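PDB 6ZPV: MgGH51 from Meripilus giganteus, which hydrolyses terminal alpha-L-arabinofuranosyl residues in arabinose-containing glycans as a fungal alpha-L-arabinofuranosidase of glycoside hydrolase family GH51. Local coordinates for residues Tyr34-Gln39 and Met194-Pro199; Leu54-Pro59 and Phe96-Phe101; His11-Thr16 and Arg469-Val474; Lys7-Thr12 and Gln522-Thr527; Val454-Gly459 and Ser506-Ala511. All blocks are in the same frame, centred on the assembly; numbering follows the deposited sequence.

Contact 1: residues Tyr34-Gln39 and Met194-Pro199; sequences YAELLQ and MFSLFP
Leu37 N donates to Leu197 O at 2.9 Å, one backbone bond holding the irregular 34-39 segment across the end of strand 189-198, the chain directions 125° apart. Beside it the carboxylate of Glu36 turns back onto the strand. Its CG lies anti to the backbone N, and the bend at chi2 (67°) brings CD round to the strand. Glu36 OE2 accepts from Leu197 N at 2.9 Å on the syn side and, with its anti lone pair, from Leu38 N. Glu36 OE1 accepts from Ser196 OG at 2.7 Å through its syn lone pair and forms a salt bridge with Arg41, so both buried oxygens are gripped twice. The Phe198 ring lies across this carboxylate at about a right angle, one face over Glu36 N and its edge turned to the face of Tyr34 in an offset edge-to-face pair, centroids 5.6 Å apart. Tyr34 OH is bonded to Asn207. Leu37 CD1 touches Pro199 CD near Phe198; toward the other end Leu38 CG packs on Leu197 CB at 3.7 Å. A carboxylate taking backbone N-H groups from both segments thus pins the loop after helix 29-33 to a strand of an antiparallel beta-sandwich domain.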
# COMPACT_ATOMS: atom_id res chain seq x y z
N TYR A 34 4.25 -5.15 -4.72
CA TYR A 34 5.51 -5.88 -4.91
C TYR A 34 5.43 -6.69 -6.20
O TYR A 34 4.48 -7.43 -6.39
CB TYR A 34 5.77 -6.74 -3.67
CG TYR A 34 7.07 -7.51 -3.67
CD1 TYR A 34 8.28 -6.91 -3.99
CD2 TYR A 34 7.08 -8.84 -3.28
CE1 TYR A 34 9.46 -7.64 -3.94
CE2 TYR A 34 8.27 -9.55 -3.22
CZ TYR A 34 9.47 -8.97 -3.57
OH TYR A 34 10.63 -9.72 -3.48
N ALA A 35 6.43 -6.56 -7.09
CA ALA A 35 6.23 -7.07 -8.48
C ALA A 35 6.36 -8.58 -8.65
O ALA A 35 6.05 -9.07 -9.74
CB ALA A 35 7.21 -6.37 -9.40
N GLU A 36 6.81 -9.32 -7.63
CA GLU A 36 6.95 -10.77 -7.75
C GLU A 36 5.68 -11.39 -8.27
O GLU A 36 4.55 -11.12 -7.76
CB GLU A 36 7.28 -11.34 -6.37
CG GLU A 36 7.21 -12.85 -6.28
CD GLU A 36 8.29 -13.57 -7.11
OE1 GLU A 36 9.49 -13.32 -6.80
OE2 GLU A 36 7.94 -14.30 -8.05
N LEU A 37 5.78 -12.33 -9.20
CA LEU A 37 4.62 -12.95 -9.86
C LEU A 37 4.28 -14.33 -9.32
O LEU A 37 3.14 -14.80 -9.59
CB LEU A 37 4.93 -13.06 -11.37
CG LEU A 37 5.08 -11.73 -12.05
CD1 LEU A 37 5.62 -11.87 -13.47
CD2 LEU A 37 3.78 -10.95 -12.04
N LEU A 38 5.19 -15.00 -8.64
CA LEU A 38 4.93 -16.34 -8.13
C LEU A 38 4.37 -16.28 -6.71
O LEU A 38 4.95 -15.61 -5.86
CB LEU A 38 6.18 -17.22 -8.14
CG LEU A 38 6.94 -17.24 -9.46
CD1 LEU A 38 8.12 -18.18 -9.37
CD2 LEU A 38 6.06 -17.62 -10.62
N GLN A 39 3.28 -16.95 -6.46
CA GLN A 39 2.65 -17.02 -5.13
C GLN A 39 3.31 -18.18 -4.37
O GLN A 39 3.61 -19.22 -4.93
CB GLN A 39 1.15 -17.13 -5.24
CG GLN A 39 0.45 -17.23 -3.92
CD GLN A 39 -1.05 -17.15 -3.97
OE1 GLN A 39 -1.71 -17.31 -5.08
NE2 GLN A 39 -1.65 -16.99 -2.85
N MET A 194 13.27 -21.27 -3.15
CA MET A 194 13.48 -19.84 -3.47
C MET A 194 13.31 -19.57 -4.97
O MET A 194 14.21 -19.08 -5.65
CB MET A 194 14.85 -19.36 -2.94
CG MET A 194 15.11 -17.89 -2.94
SD MET A 194 13.88 -16.86 -2.08
CE MET A 194 13.00 -16.14 -3.47
N PHE A 195 12.10 -19.79 -5.44
CA PHE A 195 11.73 -19.42 -6.82
C PHE A 195 11.41 -17.94 -6.91
O PHE A 195 10.96 -17.33 -5.94
CB PHE A 195 10.47 -20.18 -7.23
CG PHE A 195 10.60 -21.68 -7.34
CD1 PHE A 195 10.95 -22.26 -8.56
CD2 PHE A 195 10.32 -22.53 -6.29
CE1 PHE A 195 10.98 -23.65 -8.75
CE2 PHE A 195 10.37 -23.92 -6.46
CZ PHE A 195 10.70 -24.47 -7.67
N SER A 196 11.54 -17.39 -8.11
CA SER A 196 11.12 -16.00 -8.33
C SER A 196 10.85 -15.74 -9.81
O SER A 196 11.60 -16.24 -10.67
CB SER A 196 12.19 -15.04 -7.82
OG SER A 196 11.84 -13.67 -8.02
N LEU A 197 9.84 -14.93 -10.11
CA LEU A 197 9.61 -14.43 -11.44
C LEU A 197 9.20 -12.97 -11.37
O LEU A 197 8.18 -12.66 -10.75
CB LEU A 197 8.53 -15.25 -12.18
CG LEU A 197 8.30 -14.83 -13.63
CD1 LEU A 197 9.43 -15.20 -14.54
CD2 LEU A 197 7.00 -15.39 -14.18
N PHE A 198 10.00 -12.11 -11.97
CA PHE A 198 9.70 -10.67 -12.00
C PHE A 198 9.45 -10.17 -13.40
O PHE A 198 10.19 -10.55 -14.33
CB PHE A 198 10.85 -9.82 -11.41
CG PHE A 198 10.74 -9.56 -9.93
CD1 PHE A 198 10.83 -10.60 -9.01
CD2 PHE A 198 10.53 -8.31 -9.43
CE1 PHE A 198 10.72 -10.36 -7.66
CE2 PHE A 198 10.41 -8.05 -8.09
CZ PHE A 198 10.53 -9.11 -7.20
N PRO A 199 8.48 -9.27 -13.59
CA PRO A 199 8.37 -8.47 -14.80
C PRO A 199 9.32 -7.29 -14.71
O PRO A 199 9.96 -7.09 -13.68
CB PRO A 199 6.90 -7.99 -14.69
CG PRO A 199 6.77 -7.66 -13.20
CD PRO A 199 7.61 -8.73 -12.51

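Contact 2: residues Leu54-Pro59 and Phe96-Phe101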
# COMPACT_ATOMS: atom_id res chain seq x y z
N LEU A 54 1.60 -26.68 -0.61
CA LEU A 54 1.69 -26.69 -2.06
C LEU A 54 0.79 -25.62 -2.71
O LEU A 54 0.64 -25.60 -3.93
CB LEU A 54 1.34 -28.08 -2.64
CG LEU A 54 2.42 -29.11 -2.44
CD1 LEU A 54 1.84 -30.53 -2.65
CD2 LEU A 54 3.55 -28.89 -3.41
N ALA A 55 0.21 -24.72 -1.92
CA ALA A 55 -0.68 -23.69 -2.48
C ALA A 55 -0.00 -22.97 -3.65
O ALA A 55 1.15 -22.54 -3.55
CB ALA A 55 -1.03 -22.66 -1.43
N ALA A 56 -0.76 -22.82 -4.74
CA ALA A 56 -0.36 -22.16 -5.99
C ALA A 56 0.45 -23.06 -6.94
O ALA A 56 0.66 -22.64 -8.09
CB ALA A 56 0.28 -20.83 -5.80
N TRP A 57 0.95 -24.22 -6.46
CA TRP A 57 1.82 -25.11 -7.23
C TRP A 57 1.04 -26.31 -7.73
O TRP A 57 0.25 -26.90 -6.96
CB TRP A 57 3.03 -25.55 -6.41
CG TRP A 57 3.92 -24.45 -5.99
CD1 TRP A 57 3.92 -23.74 -4.83
CD2 TRP A 57 4.98 -23.90 -6.76
NE1 TRP A 57 4.91 -22.81 -4.83
CE2 TRP A 57 5.61 -22.87 -6.00
CE3 TRP A 57 5.49 -24.17 -8.04
CZ2 TRP A 57 6.72 -22.15 -6.47
CZ3 TRP A 57 6.57 -23.44 -8.51
CH2 TRP A 57 7.16 -22.45 -7.73
N HIS A 58 1.32 -26.79 -8.93
CA HIS A 58 0.58 -27.90 -9.53
C HIS A 58 1.51 -28.75 -10.36
O HIS A 58 2.39 -28.22 -11.05
CB HIS A 58 -0.54 -27.33 -10.44
CG HIS A 58 -1.44 -26.37 -9.76
ND1 HIS A 58 -2.46 -26.79 -8.93
CD2 HIS A 58 -1.39 -25.02 -9.71
CE1 HIS A 58 -3.03 -25.69 -8.41
NE2 HIS A 58 -2.40 -24.60 -8.88
N PRO A 59 1.30 -30.08 -10.42
CA PRO A 59 2.15 -30.90 -11.29
C PRO A 59 1.84 -30.69 -12.75
O PRO A 59 0.72 -30.37 -13.13
CB PRO A 59 1.78 -32.32 -10.85
CG PRO A 59 0.37 -32.20 -10.33
CD PRO A 59 0.29 -30.84 -9.67
N PHE A 96 6.26 -28.76 -13.12
CA PHE A 96 5.24 -28.16 -12.25
C PHE A 96 5.01 -26.71 -12.71
O PHE A 96 5.85 -26.11 -13.38
CB PHE A 96 5.65 -28.26 -10.78
CG PHE A 96 7.07 -27.86 -10.53
CD1 PHE A 96 7.43 -26.54 -10.26
CD2 PHE A 96 8.09 -28.82 -10.50
CE1 PHE A 96 8.74 -26.21 -10.03
CE2 PHE A 96 9.40 -28.47 -10.30
CZ PHE A 96 9.72 -27.17 -10.06
N THR A 97 3.85 -26.19 -12.33
CA THR A 97 3.43 -24.82 -12.56
C THR A 97 3.20 -24.06 -11.25
O THR A 97 2.89 -24.68 -10.23
CB THR A 97 2.20 -24.73 -13.47
OG1 THR A 97 1.11 -25.38 -12.81
CG2 THR A 97 2.42 -25.29 -14.84
N ASN A 98 3.29 -22.75 -11.38
CA ASN A 98 2.81 -21.82 -10.34
C ASN A 98 1.75 -20.94 -11.01
O ASN A 98 2.05 -20.31 -12.05
CB ASN A 98 3.94 -20.95 -9.77
CG ASN A 98 3.52 -20.13 -8.57
OD1 ASN A 98 2.84 -19.09 -8.74
ND2 ASN A 98 3.93 -20.56 -7.39
N GLU A 99 0.56 -20.87 -10.42
CA GLU A 99 -0.57 -20.15 -11.02
C GLU A 99 -0.48 -18.65 -10.76
O GLU A 99 -1.42 -17.92 -11.17
CB GLU A 99 -1.88 -20.72 -10.47
CG GLU A 99 -2.11 -20.43 -8.99
CD GLU A 99 -3.38 -21.02 -8.42
OE1 GLU A 99 -4.31 -20.23 -8.13
OE2 GLU A 99 -3.52 -22.25 -8.33
N GLY A 100 0.52 -18.16 -10.04
CA GLY A 100 0.61 -16.74 -9.72
C GLY A 100 -0.39 -16.38 -8.63
O GLY A 100 -0.92 -17.24 -7.90
N PHE A 101 -0.62 -15.05 -8.51
CA PHE A 101 -1.68 -14.51 -7.64
C PHE A 101 -2.93 -14.40 -8.50
O PHE A 101 -3.23 -13.35 -9.11
CB PHE A 101 -1.22 -13.17 -7.06
CG PHE A 101 -0.04 -13.30 -6.13
CD1 PHE A 101 -0.23 -13.55 -4.79
CD2 PHE A 101 1.24 -13.15 -6.61
CE1 PHE A 101 0.85 -13.64 -3.93
CE2 PHE A 101 2.34 -13.24 -5.77
CZ PHE A 101 2.13 -13.48 -4.42
O HOH W 1 0.14 -27.76 -14.04
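Asn98 lies over one face of the Trp57 indole, its amide plane 83° from the ring plane. Asn98 ND2 sits 3.2 Å above the plane of the Trp57 indole, over its centre, and CB covers the six-membered ring in a CH-pi contact. Chi1 of -172° sets Asn98 CG anti to the backbone N; beyond it, ND2 donates to Gln39 O and OD1 accepts from Gly100 N, an Asx turn. Phe96 lies beside Trp57 and points the same way, CD1 3.7 Å from Trp57 CZ3, with the two rings oblique. An alanine at Trp57 would probably open a gap beneath Asn98 and beside Phe96, and leave Asn40 O without its indole N-H partner. His58 and Thr97 point to the other face of the sheet. There the imidazole and the Glu99 carboxylate are nearly coplanar, 18° apart, and His58 NE2 donates to the anti lone pair of Glu99 OE2 at 2.7 Å. A water joins Thr97 OG1 to Pro59 O. The backbones pair antiparallel: Thr97 N to His58 O is 2.8 Å and His58 N to Thr97 O 2.9 Å. Strand 57-60 thereby forms an outer edge of a five-stranded antiparallel sheet. Strand 93-98 passes the pairing on to strand 174-181, while Trp57 meets Phe195 of strand 189-198 in the other sheet.

Contact 3: residues His11-Thr16 and Arg469-Val474; sequences HTVPST and RNSDIV. With SO4 (sulfate ion), chain R.
His11 meets Ser471 and Asp472 where strand 11-12, at the edge of the C-terminal beta-sheet domain, passes the loop joining helix 454-469 to strand 474-479 of the parallel (beta/alpha)8-type barrel. The polar link is one hydrogen bond: His11 NE2 donates to Ser471 OG at 3.0 Å, nearly straight at 166° and in the plane of the imidazole. Ser471 OG also bonds to Glu468 O, which ties the serine to the end of the helix. Ring packing comes next. Asp472 CB stands over the centre of the imidazole face, 3.9 Å from its centroid, in a CH-pi contact, and the two side chains cross at about a right angle. The carboxylate itself is engaged elsewhere, OD2 in a salt bridge with Arg420. At the ring edge, His11 CE1 comes within 3.2 Å of Arg469 O. Van der Waals contacts extend the joint along the chain: Pro14 CD lies 3.2 Å from Ser471 O and 3.7 Å from Ser471 CB, while Val13 CG1 is near the serine hydroxyl. Beyond the proline a sulfate, probably from the crystallisation liquor, is held by Arg344 and by Ser15, whose backbone N donates to sulfate O4 at 2.9 Å with an almost straight angle of 177°.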
# COMPACT_ATOMS: atom_id res chain seq x y z
N HIS A 11 -3.48 30.79 7.20
CA HIS A 11 -2.43 29.85 7.61
C HIS A 11 -1.86 29.16 6.39
O HIS A 11 -2.46 29.20 5.30
CB HIS A 11 -2.93 28.83 8.67
CG HIS A 11 -3.90 27.86 8.16
ND1 HIS A 11 -5.28 28.00 8.25
CD2 HIS A 11 -3.67 26.69 7.54
CE1 HIS A 11 -5.82 26.87 7.70
NE2 HIS A 11 -4.85 26.08 7.28
N THR A 12 -0.73 28.54 6.58
CA THR A 12 -0.06 27.72 5.57
C THR A 12 -0.64 26.33 5.57
O THR A 12 -0.85 25.71 6.64
CB THR A 12 1.45 27.70 5.85
OG1 THR A 12 2.04 28.99 5.66
CG2 THR A 12 2.20 26.72 4.97
N VAL A 13 -0.88 25.80 4.38
CA VAL A 13 -1.36 24.41 4.21
C VAL A 13 -0.12 23.55 4.21
O VAL A 13 0.77 23.75 3.40
CB VAL A 13 -2.13 24.25 2.90
CG1 VAL A 13 -2.63 22.82 2.80
CG2 VAL A 13 -3.28 25.21 2.79
N PRO A 14 0.01 22.58 5.14
CA PRO A 14 1.20 21.74 5.22
C PRO A 14 1.47 21.01 3.91
O PRO A 14 0.52 20.55 3.25
CB PRO A 14 0.83 20.74 6.33
CG PRO A 14 -0.16 21.39 7.17
CD PRO A 14 -0.97 22.20 6.17
N SER A 15 2.75 20.78 3.61
CA SER A 15 3.11 19.97 2.43
C SER A 15 2.61 18.54 2.58
O SER A 15 2.40 17.91 1.52
CB SER A 15 4.63 20.00 2.23
OG SER A 15 5.32 19.20 3.17
N THR A 16 2.41 18.07 3.78
CA THR A 16 2.04 16.70 4.09
C THR A 16 0.55 16.42 4.13
O THR A 16 0.17 15.31 4.47
CB THR A 16 2.69 16.34 5.44
OG1 THR A 16 2.36 17.36 6.40
CG2 THR A 16 4.19 16.18 5.34
N ARG A 469 -9.57 23.07 5.72
CA ARG A 469 -9.81 24.32 6.50
C ARG A 469 -9.03 24.31 7.83
O ARG A 469 -8.51 25.32 8.27
CB ARG A 469 -11.31 24.45 6.76
CG ARG A 469 -11.65 25.64 7.65
CD ARG A 469 -13.15 25.96 7.75
NE ARG A 469 -13.90 24.84 8.34
CZ ARG A 469 -14.62 23.94 7.66
NH1 ARG A 469 -14.82 24.02 6.36
NH2 ARG A 469 -15.16 22.91 8.34
N ASN A 470 -9.03 23.12 8.48
CA ASN A 470 -8.36 22.93 9.80
C ASN A 470 -6.92 22.47 9.66
O ASN A 470 -6.38 21.92 10.64
CB ASN A 470 -9.18 22.00 10.64
CG ASN A 470 -10.54 22.56 11.01
OD1 ASN A 470 -10.58 23.53 11.78
ND2 ASN A 470 -11.61 22.00 10.45
N SER A 471 -6.28 22.74 8.52
CA SER A 471 -4.89 22.25 8.27
C SER A 471 -3.83 23.07 9.01
O SER A 471 -2.64 22.74 8.89
CB SER A 471 -4.62 22.08 6.82
OG SER A 471 -4.72 23.30 6.08
N ASP A 472 -4.24 24.05 9.82
CA ASP A 472 -3.33 24.60 10.82
C ASP A 472 -2.98 23.55 11.85
O ASP A 472 -1.86 23.59 12.39
CB ASP A 472 -3.91 25.88 11.44
CG ASP A 472 -5.24 25.73 12.15
OD1 ASP A 472 -6.11 25.00 11.60
OD2 ASP A 472 -5.41 26.39 13.18
N ILE A 473 -3.89 22.65 12.18
CA ILE A 473 -3.66 21.56 13.16
C ILE A 473 -3.69 20.17 12.49
O ILE A 473 -3.09 19.25 13.06
CB ILE A 473 -4.60 21.63 14.37
CG1 ILE A 473 -6.06 21.38 14.01
CG2 ILE A 473 -4.35 22.91 15.13
CD1 ILE A 473 -6.98 21.19 15.22
N VAL A 474 -4.41 19.95 11.40
CA VAL A 474 -4.40 18.69 10.67
C VAL A 474 -3.22 18.72 9.71
O VAL A 474 -3.20 19.57 8.79
CB VAL A 474 -5.71 18.44 9.92
CG1 VAL A 474 -5.59 17.12 9.13
CG2 VAL A 474 -6.91 18.42 10.84
S SO4 R . 5.56 20.98 6.11
O1 SO4 R . 5.23 19.62 5.64
O2 SO4 R . 6.96 21.24 6.27
O3 SO4 R . 4.90 21.15 7.46
O4 SO4 R . 4.87 21.88 5.20

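Contact 4: residues Lys7-Thr12 and Gln522-Thr527. With ACT (acetate ion), chain S.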
# COMPACT_ATOMS: atom_id res chain seq x y z
N LYS A 7 -9.18 37.72 0.73
CA LYS A 7 -7.90 37.86 0.04
C LYS A 7 -6.71 37.54 0.95
O LYS A 7 -5.62 37.37 0.42
CB LYS A 7 -7.70 39.25 -0.56
CG LYS A 7 -7.56 40.36 0.47
CD LYS A 7 -7.19 41.73 -0.10
CE LYS A 7 -7.31 42.85 0.91
NZ LYS A 7 -6.35 42.66 2.02
N ASN A 8 -6.89 37.54 2.25
CA ASN A 8 -5.80 37.35 3.22
C ASN A 8 -5.75 35.91 3.70
O ASN A 8 -6.66 35.48 4.43
CB ASN A 8 -5.97 38.26 4.40
CG ASN A 8 -5.81 39.72 4.06
OD1 ASN A 8 -5.00 40.09 3.19
ND2 ASN A 8 -6.60 40.51 4.73
N PRO A 9 -4.71 35.13 3.39
CA PRO A 9 -4.63 33.78 3.94
C PRO A 9 -4.60 33.81 5.47
O PRO A 9 -4.05 34.72 6.09
CB PRO A 9 -3.24 33.27 3.46
CG PRO A 9 -2.94 34.08 2.25
CD PRO A 9 -3.63 35.43 2.45
N SER A 10 -5.15 32.75 6.11
CA SER A 10 -5.12 32.60 7.56
C SER A 10 -3.96 31.70 8.02
O SER A 10 -3.57 31.84 9.18
CB SER A 10 -6.41 32.11 8.08
OG SER A 10 -6.77 30.87 7.48
N HIS A 11 -3.48 30.79 7.20
CA HIS A 11 -2.43 29.85 7.61
C HIS A 11 -1.86 29.16 6.39
O HIS A 11 -2.46 29.20 5.30
CB HIS A 11 -2.93 28.83 8.67
CG HIS A 11 -3.90 27.86 8.16
ND1 HIS A 11 -5.28 28.00 8.25
CD2 HIS A 11 -3.67 26.69 7.54
CE1 HIS A 11 -5.82 26.87 7.70
NE2 HIS A 11 -4.85 26.08 7.28
N THR A 12 -0.73 28.54 6.58
CA THR A 12 -0.06 27.72 5.57
C THR A 12 -0.64 26.33 5.57
O THR A 12 -0.85 25.71 6.64
CB THR A 12 1.45 27.70 5.85
OG1 THR A 12 2.04 28.99 5.66
CG2 THR A 12 2.20 26.72 4.97
N GLN A 522 -1.26 28.21 0.72
CA GLN A 522 -1.96 29.21 1.54
C GLN A 522 -3.44 28.79 1.66
O GLN A 522 -4.08 28.46 0.64
CB GLN A 522 -1.92 30.59 0.88
CG GLN A 522 -0.53 31.09 0.50
CD GLN A 522 -0.58 32.44 -0.14
OE1 GLN A 522 -1.50 32.76 -0.93
NE2 GLN A 522 0.39 33.32 0.19
N TYR A 523 -4.01 28.85 2.87
CA TYR A 523 -5.45 28.65 3.07
C TYR A 523 -6.15 30.00 3.03
O TYR A 523 -5.79 30.88 3.81
CB TYR A 523 -5.78 27.92 4.38
CG TYR A 523 -7.26 27.70 4.53
CD1 TYR A 523 -7.92 26.73 3.78
CD2 TYR A 523 -8.01 28.52 5.35
CE1 TYR A 523 -9.29 26.60 3.82
CE2 TYR A 523 -9.37 28.37 5.42
CZ TYR A 523 -10.03 27.44 4.62
OH TYR A 523 -11.40 27.32 4.64
N LEU A 524 -7.13 30.13 2.15
CA LEU A 524 -7.91 31.38 2.01
C LEU A 524 -9.27 31.19 2.70
O LEU A 524 -10.12 30.43 2.22
CB LEU A 524 -8.12 31.73 0.54
CG LEU A 524 -6.90 32.08 -0.24
CD1 LEU A 524 -7.25 32.36 -1.67
CD2 LEU A 524 -6.19 33.34 0.32
N PRO A 525 -9.50 31.87 3.85
CA PRO A 525 -10.81 31.73 4.49
C PRO A 525 -11.94 32.17 3.54
O PRO A 525 -11.74 33.06 2.68
CB PRO A 525 -10.75 32.64 5.73
CG PRO A 525 -9.30 32.93 5.92
CD PRO A 525 -8.59 32.76 4.58
N SER A 526 -13.09 31.58 3.75
CA SER A 526 -14.29 31.88 2.95
C SER A 526 -15.49 31.76 3.85
O SER A 526 -15.42 31.20 4.97
CB SER A 526 -14.38 31.00 1.72
OG SER A 526 -14.51 29.62 2.09
N THR A 527 -16.64 32.23 3.36
CA THR A 527 -17.91 31.91 4.00
C THR A 527 -17.93 30.46 4.46
O THR A 527 -17.60 29.58 3.66
CB THR A 527 -19.04 32.15 3.00
OG1 THR A 527 -18.93 33.46 2.43
CG2 THR A 527 -20.42 31.92 3.57
C ACT S . -20.47 35.19 5.12
O ACT S . -20.33 34.66 6.37
OXT ACT S . -19.51 35.45 4.29
CH3 ACT S . -21.91 35.43 4.54
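His11 and Tyr523 carry the tight part of the contact. Tyr523 CB sits over one face of the His11 imidazole, 3.4 Å above its plane and offset toward the rim, its nearest ring atom being His11 CE1. The two rings are almost parallel, planes 15° apart, yet slid so far that they barely overlap. Backbone bonds frame the pair: Tyr523 N donates to His11 O at 2.9 Å, and Ser10 N to Tyr523 O at 3.0 Å. Beside the latter bond Ser10 OG lies in the plane of the Tyr523 ring, at its edge, 3.4 Å from Tyr523 CD2. An alanine at His11 would probably uncover Tyr523 CB and leave Ser471 OG without its imidazole donor. Toward solvent the packing thins. Exposed Pro9 rests its CG against Gln522 OE1 at 3.7 Å, an oxygen held by Arg541, and lies side by side with Leu524, whose CD2 is 3.9 Å from Pro9 CG. Lys7 and Asn8 point away and reach Leu524 and Pro525 mainly through backbone atoms. The short, weakly bonded strand 11-12 is the outermost strand of a seven-stranded antiparallel sheet, with strand 522-523 between it and strand 535-541.

Contact 5: residues Val454-Gly459 and Ser506-Ala511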
# COMPACT_ATOMS: atom_id res chain seq x y z
N VAL A 454 -20.03 6.94 -5.81
CA VAL A 454 -20.09 8.42 -5.91
C VAL A 454 -20.50 8.98 -4.55
O VAL A 454 -19.95 9.97 -4.06
CB VAL A 454 -20.96 8.89 -7.05
CG1 VAL A 454 -20.95 10.40 -7.15
CG2 VAL A 454 -20.51 8.31 -8.39
N GLN A 455 -21.50 8.35 -3.93
CA GLN A 455 -21.97 8.77 -2.60
C GLN A 455 -20.80 8.78 -1.60
O GLN A 455 -20.65 9.75 -0.78
CB GLN A 455 -23.08 7.79 -2.11
CG GLN A 455 -23.82 8.22 -0.83
CD GLN A 455 -24.80 7.21 -0.27
OE1 GLN A 455 -25.04 6.17 -0.91
NE2 GLN A 455 -25.37 7.51 0.87
N SER A 456 -20.03 7.70 -1.55
CA SER A 456 -18.98 7.62 -0.50
C SER A 456 -17.88 8.61 -0.79
O SER A 456 -17.39 9.30 0.13
CB SER A 456 -18.47 6.19 -0.37
OG SER A 456 -17.62 5.75 -1.45
N ALA A 457 -17.45 8.79 -2.03
CA ALA A 457 -16.39 9.72 -2.41
C ALA A 457 -16.80 11.15 -2.11
O ALA A 457 -15.96 11.97 -1.71
CB ALA A 457 -16.02 9.54 -3.87
N THR A 458 -18.08 11.47 -2.41
CA THR A 458 -18.52 12.87 -2.18
C THR A 458 -18.64 13.18 -0.70
O THR A 458 -18.34 14.30 -0.27
CB THR A 458 -19.80 13.15 -2.97
OG1 THR A 458 -20.91 12.34 -2.59
CG2 THR A 458 -19.56 13.04 -4.45
N GLY A 459 -19.10 12.24 0.13
CA GLY A 459 -19.12 12.44 1.58
C GLY A 459 -17.71 12.59 2.08
O GLY A 459 -17.44 13.50 2.90
N SER A 506 -10.84 3.98 -8.26
CA SER A 506 -12.18 4.16 -7.66
C SER A 506 -12.64 5.63 -7.75
O SER A 506 -11.86 6.57 -7.90
CB SER A 506 -12.20 3.71 -6.25
OG SER A 506 -11.50 4.60 -5.36
N THR A 507 -13.94 5.81 -7.47
CA THR A 507 -14.46 7.17 -7.23
C THR A 507 -13.68 7.91 -6.12
O THR A 507 -13.30 9.07 -6.30
CB THR A 507 -15.96 7.09 -6.87
OG1 THR A 507 -16.07 6.21 -5.74
CG2 THR A 507 -16.82 6.56 -8.02
N SER A 508 -13.42 7.19 -5.03
CA SER A 508 -12.67 7.77 -3.93
C SER A 508 -11.23 8.11 -4.33
O SER A 508 -10.71 9.11 -3.83
CB SER A 508 -12.72 6.84 -2.70
OG SER A 508 -14.03 6.81 -2.18
N PHE A 509 -10.61 7.29 -5.20
CA PHE A 509 -9.29 7.63 -5.72
C PHE A 509 -9.34 8.98 -6.41
O PHE A 509 -8.46 9.83 -6.20
CB PHE A 509 -8.82 6.55 -6.71
CG PHE A 509 -7.58 6.95 -7.47
CD1 PHE A 509 -6.33 6.68 -6.97
CD2 PHE A 509 -7.67 7.61 -8.70
CE1 PHE A 509 -5.20 7.04 -7.70
CE2 PHE A 509 -6.54 7.95 -9.44
CZ PHE A 509 -5.31 7.66 -8.90
N PHE A 510 -10.35 9.20 -7.27
CA PHE A 510 -10.42 10.48 -7.97
C PHE A 510 -10.66 11.63 -7.00
O PHE A 510 -10.11 12.69 -7.24
CB PHE A 510 -11.46 10.42 -9.10
CG PHE A 510 -11.02 9.56 -10.26
CD1 PHE A 510 -9.87 9.87 -10.97
CD2 PHE A 510 -11.76 8.45 -10.65
CE1 PHE A 510 -9.50 9.09 -12.05
CE2 PHE A 510 -11.40 7.69 -11.72
CZ PHE A 510 -10.25 8.00 -12.39
N ALA A 511 -11.44 11.45 -5.95
CA ALA A 511 -11.58 12.52 -4.95
C ALA A 511 -10.23 12.81 -4.28
O ALA A 511 -9.86 13.97 -4.10
CB ALA A 511 -12.65 12.19 -3.93
O HOH W 2 -15.41 4.87 0.08
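Ala457 CB fits against the first turn of helix 507-517, 3.6 Å from Thr507 C, where two neighbouring helices of the (beta/alpha)8-type barrel, 454-469 before and 507-517 after its last strand 474-479, pack side by side. The short axes are 8.4 Å apart and inclined by 25°, and small side chains permit this closeness: CA of Ala457 and Ser508 are 4.5 Å apart. Around the alanine, Thr507 presents OG1 and CB on one side, Ser508 OG approaches at 3.8 Å, and Ala511 CB lies 4.3 Å from Ala457 CB one turn further on. Thr507 CG2 is anti to the carbonyl carbon and approaches Val454 N and Val454 CG2, the two side chains crossing at about a right angle. No direct hydrogen bond spans the two segments. Instead a water bridges the serines: it accepts from Ser456 OG and donates to Ser508 OG at 3.3 Å. In the second shell these hydroxyls are held by their own surroundings, Ser508 OG by Glu460 and Ser456 OG by Thr453 N, while Pro452 lies against Thr507 and Ser508. Phe509, pointing away, packs on helix 211-219; Gln455 and Ser456 touch Pro405 of helix 405-410. The start of helix 507-517 is fixed by its N-cap, Ser506, which also bonds to Leu495 O and whose OG accepts from Phe509 N at 2.8 Å.

From the N terminus, residues 7-16 open contacts 4 and 3 together, sharing His11 and Thr12. Contact 1 starts next, at 34-39, and contact 2 at 54-59; contact 2 closes at 96-101, within the loop that contact 1 completes at 194-199. The two touch, and belong to the beta-sandwich region on the opposite side of the chain's centre from contacts 3 and 4, whose long loops enclose both. The chain then runs through the parallel barrel to helix 454-469, where contact 5 opens. Contact 3 closes at 469-474, so contacts 3 and 5 cross. Contact 5 closes at 506-511, still within contact 4, which closes last, where strand 522-523 comes back beside the N-terminal segment in the C-terminal sheet.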